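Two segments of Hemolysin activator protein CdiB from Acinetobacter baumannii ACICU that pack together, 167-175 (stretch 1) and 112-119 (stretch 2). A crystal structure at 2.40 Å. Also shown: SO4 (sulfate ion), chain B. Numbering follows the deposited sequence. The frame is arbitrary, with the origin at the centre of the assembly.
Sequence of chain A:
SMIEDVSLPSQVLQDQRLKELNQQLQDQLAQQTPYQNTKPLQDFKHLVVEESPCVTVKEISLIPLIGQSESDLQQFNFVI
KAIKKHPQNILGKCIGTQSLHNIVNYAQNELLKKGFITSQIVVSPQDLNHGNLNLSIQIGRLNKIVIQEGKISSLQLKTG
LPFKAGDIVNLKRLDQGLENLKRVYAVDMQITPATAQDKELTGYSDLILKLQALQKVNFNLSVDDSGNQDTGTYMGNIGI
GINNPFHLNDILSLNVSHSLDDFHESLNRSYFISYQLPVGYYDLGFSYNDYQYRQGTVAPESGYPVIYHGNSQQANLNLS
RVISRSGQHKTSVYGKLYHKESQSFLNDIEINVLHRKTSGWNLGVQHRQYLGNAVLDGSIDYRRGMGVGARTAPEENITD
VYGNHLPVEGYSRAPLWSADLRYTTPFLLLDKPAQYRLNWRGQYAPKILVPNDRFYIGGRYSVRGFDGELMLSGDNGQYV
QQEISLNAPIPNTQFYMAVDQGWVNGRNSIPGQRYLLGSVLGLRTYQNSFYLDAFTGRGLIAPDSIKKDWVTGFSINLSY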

# COMPACT_ATOMS: atom_id res chain seq x y z
N ASP A 167 -9.33 27.43 -6.03
CA ASP A 167 -8.29 27.12 -5.06
C ASP A 167 -6.91 27.38 -5.65
O ASP A 167 -6.74 27.57 -6.85
CB ASP A 167 -8.40 25.67 -4.58
CG ASP A 167 -9.52 25.46 -3.59
OD1 ASP A 167 -10.28 26.42 -3.34
OD2 ASP A 167 -9.64 24.34 -3.06
N ILE A 168 -5.91 27.37 -4.77
CA ILE A 168 -4.53 27.53 -5.19
C ILE A 168 -4.01 26.20 -5.72
O ILE A 168 -4.19 25.15 -5.08
CB ILE A 168 -3.66 28.05 -4.03
CG1 ILE A 168 -4.21 29.40 -3.54
CG2 ILE A 168 -2.21 28.19 -4.46
CD1 ILE A 168 -3.61 29.87 -2.24
N VAL A 169 -3.37 26.23 -6.88
CA VAL A 169 -2.88 25.01 -7.52
C VAL A 169 -1.71 24.45 -6.72
O VAL A 169 -0.69 25.12 -6.53
CB VAL A 169 -2.46 25.28 -8.97
CG1 VAL A 169 -1.75 24.07 -9.55
CG2 VAL A 169 -3.68 25.65 -9.81
N ASN A 170 -1.86 23.21 -6.25
CA ASN A 170 -0.81 22.50 -5.54
C ASN A 170 -0.66 21.10 -6.13
O ASN A 170 -1.66 20.39 -6.30
CB ASN A 170 -1.09 22.41 -4.04
CG ASN A 170 0.14 22.04 -3.25
OD1 ASN A 170 0.57 20.89 -3.25
ND2 ASN A 170 0.72 23.02 -2.57
N LEU A 171 0.58 20.71 -6.42
CA LEU A 171 0.84 19.43 -7.08
C LEU A 171 0.54 18.23 -6.19
O LEU A 171 0.28 17.14 -6.72
CB LEU A 171 2.30 19.38 -7.54
CG LEU A 171 2.72 18.22 -8.45
CD1 LEU A 171 1.87 18.20 -9.72
CD2 LEU A 171 4.19 18.33 -8.78
N LYS A 172 0.57 18.39 -4.87
CA LYS A 172 0.23 17.28 -3.98
C LYS A 172 -1.25 16.93 -4.07
O LYS A 172 -1.62 15.75 -4.02
CB LYS A 172 0.62 17.61 -2.54
CG LYS A 172 2.11 17.52 -2.24
CD LYS A 172 2.38 17.80 -0.77
CE LYS A 172 3.18 19.08 -0.59
NZ LYS A 172 4.58 18.93 -1.06
N ARG A 173 -2.10 17.95 -4.20
CA ARG A 173 -3.54 17.71 -4.33
C ARG A 173 -3.91 17.24 -5.72
O ARG A 173 -4.83 16.43 -5.87
CB ARG A 173 -4.30 18.98 -3.96
CG ARG A 173 -3.97 19.48 -2.56
CD ARG A 173 -4.86 20.64 -2.13
NE ARG A 173 -4.67 20.93 -0.72
CZ ARG A 173 -5.50 20.54 0.24
NH1 ARG A 173 -6.59 19.85 -0.05
NH2 ARG A 173 -5.24 20.84 1.51
N LEU A 174 -3.21 17.72 -6.75
CA LEU A 174 -3.43 17.19 -8.10
C LEU A 174 -3.11 15.71 -8.16
O LEU A 174 -3.87 14.92 -8.74
CB LEU A 174 -2.59 17.96 -9.12
CG LEU A 174 -2.79 19.47 -9.25
CD1 LEU A 174 -2.07 19.99 -10.49
CD2 LEU A 174 -4.27 19.81 -9.29
N ASP A 175 -1.98 15.31 -7.56
CA ASP A 175 -1.58 13.90 -7.60
C ASP A 175 -2.54 13.03 -6.80
O ASP A 175 -2.86 11.92 -7.22
CB ASP A 175 -0.16 13.75 -7.06
CG ASP A 175 0.90 14.19 -8.05
OD1 ASP A 175 0.55 14.53 -9.20
OD2 ASP A 175 2.09 14.20 -7.67
S SO4 B . -8.03 18.47 3.39
O1 SO4 B . -6.57 18.49 3.46
O2 SO4 B . -8.53 17.32 4.13
O3 SO4 B . -8.44 18.38 1.99
O4 SO4 B . -8.57 19.69 3.97
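Stretch 2 112-119: LKKGFITS

Where the end of one helix meets the start of another, each has unpaired backbone groups to offer: free carbonyls at a C-terminus, free amides at an N-terminus. The contact between 112-119 and 167-175 in CdiB is a compact example. Stretch 2 enters as the last turn of a helix, leaves it at G115 and folds through a type I beta turn from F116 to S119. Stretch 1 approaches as an extended segment and becomes helical at L171. The register runs in opposite order on the two segments, which cross obliquely: N170 faces F116 and L171 faces G115, each pair with CA atoms 4.8 Å apart, while V169 reaches on to T118. Together they bury 480 Å².

Backbone conformation sets the geometry. G115 closes the first helix in a Schellman motif, with phi/psi of 104/5 and its N bonded to L112 O at 3.0 Å. A side chain is excluded here twice over: a CB would jam against the preceding carbonyl, and it would lie 2.6 Å from N170 OD1. N170, just before L171, occupies the N-cap of the second helix, its OD1 accepting from K172 N at 3.0 Å.

Two hydrogen bonds then tie the helix ends together. L171 N, in the first turn and without a helical partner, donates to G115 O at 2.8 Å; N170 CA also approaches G115 O, in a CA-H...O contact of 3.4 Å. The N170 side chain does double service, since while its OD1 caps its own helix, its ND2 donates to K114 O at 3.1 Å. The K172 side chain bends toward the same carbonyl, bringing its CE to 3.4 Å from K114 O.

Around this polar centre lie the apolar and aromatic contacts. I117, pointing toward stretch 1, places CD1 3.7 Å from L171 CD1 and 4.4 Å from L174 CD1, and its CG1 lies 4.2 Å from V169 CG1. The F116 ring receives N170 ND2 over one face, 3.3 Å from CE1, whereas I168 CG2 meets the ring edge 3.8 Å from CD1. Separately, the hydroxyl T118 OG1 comes within 3.2 Å of V169 CB, a close van der Waals approach.

R173 takes no part in the contact; its NH1 donates to O3 of a sulfate, probably from the crystallisation liquor, at 3.1 Å. The general lesson is economical: a glycine at the end of one helix and an asparagine at the start of another can satisfy otherwise unpaired backbone groups of both, with hydrophobic side chains packing alongside.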

# COMPACT_ATOMS: atom_id res chain seq x y z
N LEU A 112 8.32 25.56 -5.31
CA LEU A 112 8.10 24.28 -5.97
C LEU A 112 8.28 23.11 -5.00
O LEU A 112 7.64 22.07 -5.17
CB LEU A 112 9.05 24.13 -7.16
CG LEU A 112 8.95 25.21 -8.23
CD1 LEU A 112 9.95 24.97 -9.35
CD2 LEU A 112 7.53 25.29 -8.78
N LYS A 113 9.14 23.27 -3.99
CA LYS A 113 9.32 22.22 -3.00
C LYS A 113 8.00 21.88 -2.31
O LYS A 113 7.70 20.71 -2.07
CB LYS A 113 10.36 22.64 -1.96
CG LYS A 113 11.69 21.93 -2.07
CD LYS A 113 12.57 22.26 -0.87
CE LYS A 113 13.96 21.68 -1.01
NZ LYS A 113 14.95 22.43 -0.20
N LYS A 114 7.21 22.90 -1.98
CA LYS A 114 5.93 22.69 -1.32
C LYS A 114 4.80 22.41 -2.30
O LYS A 114 3.67 22.17 -1.87
CB LYS A 114 5.59 23.89 -0.44
CG LYS A 114 5.99 23.74 1.02
CD LYS A 114 7.49 23.49 1.17
CE LYS A 114 7.84 23.13 2.61
NZ LYS A 114 7.36 24.16 3.57
N GLY A 115 5.07 22.44 -3.61
CA GLY A 115 4.11 21.99 -4.60
C GLY A 115 3.37 23.07 -5.38
O GLY A 115 2.49 22.72 -6.18
N PHE A 116 3.70 24.35 -5.20
CA PHE A 116 2.97 25.42 -5.88
C PHE A 116 3.60 25.66 -7.25
O PHE A 116 4.36 26.61 -7.47
CB PHE A 116 2.93 26.67 -5.01
CG PHE A 116 2.36 26.43 -3.64
CD1 PHE A 116 0.99 26.53 -3.41
CD2 PHE A 116 3.19 26.11 -2.58
CE1 PHE A 116 0.47 26.32 -2.15
CE2 PHE A 116 2.67 25.89 -1.31
CZ PHE A 116 1.30 25.99 -1.10
N ILE A 117 3.27 24.78 -8.19
CA ILE A 117 3.94 24.75 -9.48
C ILE A 117 3.50 25.87 -10.42
O ILE A 117 4.19 26.13 -11.42
CB ILE A 117 3.73 23.40 -10.17
CG1 ILE A 117 2.25 23.00 -10.10
CG2 ILE A 117 4.62 22.33 -9.55
CD1 ILE A 117 1.91 21.75 -10.88
N THR A 118 2.37 26.52 -10.16
CA THR A 118 1.90 27.61 -11.00
C THR A 118 2.00 28.97 -10.32
O THR A 118 1.49 29.96 -10.84
CB THR A 118 0.45 27.36 -11.45
OG1 THR A 118 -0.41 27.38 -10.30
CG2 THR A 118 0.34 26.02 -12.15
N SER A 119 2.63 29.03 -9.15
CA SER A 119 2.89 30.28 -8.47
C SER A 119 4.31 30.74 -8.78
O SER A 119 5.17 29.96 -9.19
CB SER A 119 2.69 30.13 -6.96
OG SER A 119 1.31 30.07 -6.64